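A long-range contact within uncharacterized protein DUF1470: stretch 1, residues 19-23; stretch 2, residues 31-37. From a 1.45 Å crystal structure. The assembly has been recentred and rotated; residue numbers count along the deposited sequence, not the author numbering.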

ATOM      1  N   VAL A  19      11.042  12.519  12.971  1.00  9.50           N
ATOM      2  CA  VAL A  19      12.148  12.031  13.812  1.00  9.88           C
ATOM      3  C   VAL A  19      13.300  13.016  13.766  1.00 10.24           C
ATOM      4  O   VAL A  19      13.920  13.311  14.796  1.00 10.62           O
ATOM      5  CB  VAL A  19      12.554  10.625  13.349  1.00 10.68           C
ATOM      6  CG1 VAL A  19      13.967  10.231  13.870  1.00 13.06           C
ATOM      7  CG2 VAL A  19      11.451   9.617  13.754  1.00 13.04           C
ATOM      8  N   ASN A  20      13.620  13.563  12.582  1.00 10.39           N
ATOM      9  CA  ASN A  20      14.786  14.423  12.455  1.00 10.18           C
ATOM     10  C   ASN A  20      14.576  15.773  13.119  1.00 10.26           C
ATOM     11  O   ASN A  20      15.520  16.378  13.615  1.00  9.76           O
ATOM     12  CB  ASN A  20      15.215  14.524  11.005  1.00 10.42           C
ATOM     13  CG  ASN A  20      15.979  13.289  10.555  1.00  9.51           C
ATOM     14  OD1 ASN A  20      16.574  12.599  11.381  1.00  9.82           O
ATOM     15  ND2 ASN A  20      15.955  13.006   9.262  1.00 11.86           N
ATOM     16  N   ILE A  21      13.334  16.244  13.205  1.00  7.33           N
ATOM     17  CA  ILE A  21      13.026  17.445  13.959  1.00  8.04           C
ATOM     18  C   ILE A  21      13.124  17.179  15.465  1.00  7.39           C
ATOM     19  O   ILE A  21      13.819  17.895  16.201  1.00  8.33           O
ATOM     20  CB  ILE A  21      11.593  17.950  13.652  1.00  9.34           C
ATOM     21  CG1 ILE A  21      11.535  18.448  12.225  1.00 11.18           C
ATOM     22  CG2 ILE A  21      11.209  19.076  14.648  1.00 10.84           C
ATOM     23  CD1 ILE A  21      10.082  18.544  11.664  1.00 14.86           C
ATOM     24  N   ALA A  22      12.430  16.167  15.939  1.00  7.02           N
ATOM     25  CA  ALA A  22      12.115  16.078  17.345  1.00  8.20           C
ATOM     26  C   ALA A  22      13.108  15.281  18.161  1.00  7.67           C
ATOM     27  O   ALA A  22      13.195  15.468  19.385  1.00  9.59           O
ATOM     28  CB  ALA A  22      10.692  15.528  17.557  1.00 10.31           C
ATOM     29  N   THR A  23      13.848  14.357  17.538  1.00  7.23           N
ATOM     30  CA  THR A  23      14.679  13.429  18.323  1.00  6.68           C
ATOM     31  C   THR A  23      15.960  14.128  18.747  1.00  6.66           C
ATOM     32  O   THR A  23      16.696  14.615  17.900  1.00  7.57           O
ATOM     33  CB  THR A  23      15.046  12.211  17.516  1.00  8.24           C
ATOM     34  OG1 THR A  23      13.835  11.585  17.076  1.00  9.80           O
ATOM     35  CG2 THR A  23      15.812  11.226  18.370  1.00  8.72           C
TER
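Stretch 2, residues 31-37: PHTGGCV

The contact is a polar one in which a histidine ring and a glycine-containing loop donate hydrogen bonds to carbonyls at the end of a helix. Carbonyls near a helix C-terminus often lack a partner within the helix; here Ile21 O and Ala22 O accept from a segment further along the chain. Stretch 1 is helical through Ala22, and Thr23 leaves helical geometry at phi/psi -80/123, although its N and OG1 both still bond to Val19 O, each at 2.9 Å. Stretch 2 arrives as the end of a strand at His32, turns through Thr33, and runs in extended form from Gly34 to Val37, where another helix is about to start. By CA atoms, the register pairs Gly34 with Ala22, Gly34 CA lying 4.3 Å from Ala22 CA.

Two hydrogen bonds join the stretches. His32, with chi1 in the t well (-172°), directs NE2 to Ile21 O at 2.9 Å and 168°, a nearly straight bond lying near the ring plane; Thr23 O also meets the ring edge, 3.4 Å from CD2. One residue along the helix, Ala22 O accepts from Gly35 N at 2.8 Å. In return, Ala22 CA approaches Gly35 O at 3.3 Å in a CA-H...O contact. Both glycines have positive phi, which favours glycine; at Gly34 an ideal CB would also clash, 2.4 Å from Ala22 O. Beyond the glycines, Cys36 CB packs on Ile21 CG2 at 3.9 Å.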

ATOM      1  N   PRO A  31      25.273  19.593  18.225  1.00  5.37           N
ATOM      2  CA  PRO A  31      24.256  19.034  19.123  1.00  5.68           C
ATOM      3  C   PRO A  31      22.879  19.579  18.834  1.00  6.84           C
ATOM      4  O   PRO A  31      22.718  20.780  18.564  1.00  8.04           O
ATOM      5  CB  PRO A  31      24.751  19.388  20.528  1.00  8.42           C
ATOM      6  CG  PRO A  31      26.151  19.724  20.370  1.00  8.64           C
ATOM      7  CD  PRO A  31      26.411  20.173  18.970  1.00  7.37           C
ATOM      8  N   HIS A  32      21.911  18.668  18.872  1.00  6.61           N
ATOM      9  CA  HIS A  32      20.529  18.949  18.521  1.00  6.45           C
ATOM     10  C   HIS A  32      19.598  18.692  19.720  1.00  6.55           C
ATOM     11  O   HIS A  32      19.459  17.568  20.169  1.00  6.91           O
ATOM     12  CB  HIS A  32      20.133  18.055  17.352  1.00  7.07           C
ATOM     13  CG  HIS A  32      18.792  18.371  16.774  1.00  7.00           C
ATOM     14  ND1 HIS A  32      18.564  19.497  16.022  1.00  8.40           N
ATOM     15  CD2 HIS A  32      17.610  17.709  16.862  1.00  7.76           C
ATOM     16  CE1 HIS A  32      17.291  19.507  15.641  1.00  9.47           C
ATOM     17  NE2 HIS A  32      16.680  18.446  16.150  1.00  8.43           N
ATOM     18  N   THR A  33      18.919  19.725  20.187  1.00  7.01           N
ATOM     19  CA  THR A  33      18.091  19.593  21.379  1.00  7.89           C
ATOM     20  C   THR A  33      16.862  18.723  21.146  1.00  8.00           C
ATOM     21  O   THR A  33      16.390  17.980  22.045  1.00 10.50           O
ATOM     22  CB  THR A  33      17.671  20.987  21.840  1.00  7.59           C
ATOM     23  OG1 THR A  33      18.834  21.686  22.246  1.00 11.68           O
ATOM     24  CG2 THR A  33      16.678  20.901  22.987  1.00 13.14           C
ATOM     25  N   GLY A  34      16.283  18.828  19.953  1.00  9.53           N
ATOM     26  CA  GLY A  34      15.021  18.170  19.673  1.00  9.13           C
ATOM     27  C   GLY A  34      13.829  18.842  20.320  1.00  8.33           C
ATOM     28  O   GLY A  34      13.887  20.005  20.709  1.00  9.78           O
ATOM     29  N   GLY A  35      12.747  18.068  20.434  1.00  8.60           N
ATOM     30  CA  GLY A  35      11.425  18.592  20.744  1.00  8.07           C
ATOM     31  C   GLY A  35      10.887  19.222  19.497  1.00  9.73           C
ATOM     32  O   GLY A  35      11.490  19.151  18.433  1.00  9.31           O
ATOM     33  N   CYS A  36       9.709  19.838  19.617  1.00 10.34           N
ATOM     34  CA  CYS A  36       9.178  20.654  18.553  1.00 11.33           C
ATOM     35  C   CYS A  36       8.220  21.698  19.059  1.00 10.52           C
ATOM     36  O   CYS A  36       7.804  21.691  20.211  1.00 12.11           O
ATOM     37  CB  CYS A  36       8.570  19.865  17.410  1.00 16.45           C
ATOM     38  SG  CYS A  36       6.976  19.178  17.633  1.00 19.14           S
ATOM     39  N   VAL A  37       7.930  22.623  18.166  1.00 11.93           N
ATOM     40  CA  VAL A  37       6.935  23.659  18.390  1.00 10.71           C
ATOM     41  C   VAL A  37       5.906  23.588  17.260  1.00 11.46           C
ATOM     42  O   VAL A  37       6.076  22.908  16.215  1.00 10.17           O
ATOM     43  CB  VAL A  37       7.604  25.073  18.436  1.00 11.67           C
ATOM     44  CG1 VAL A  37       8.486  25.222  19.668  1.00 16.35           C
ATOM     45  CG2 VAL A  37       8.421  25.356  17.152  1.00 11.45           C
TER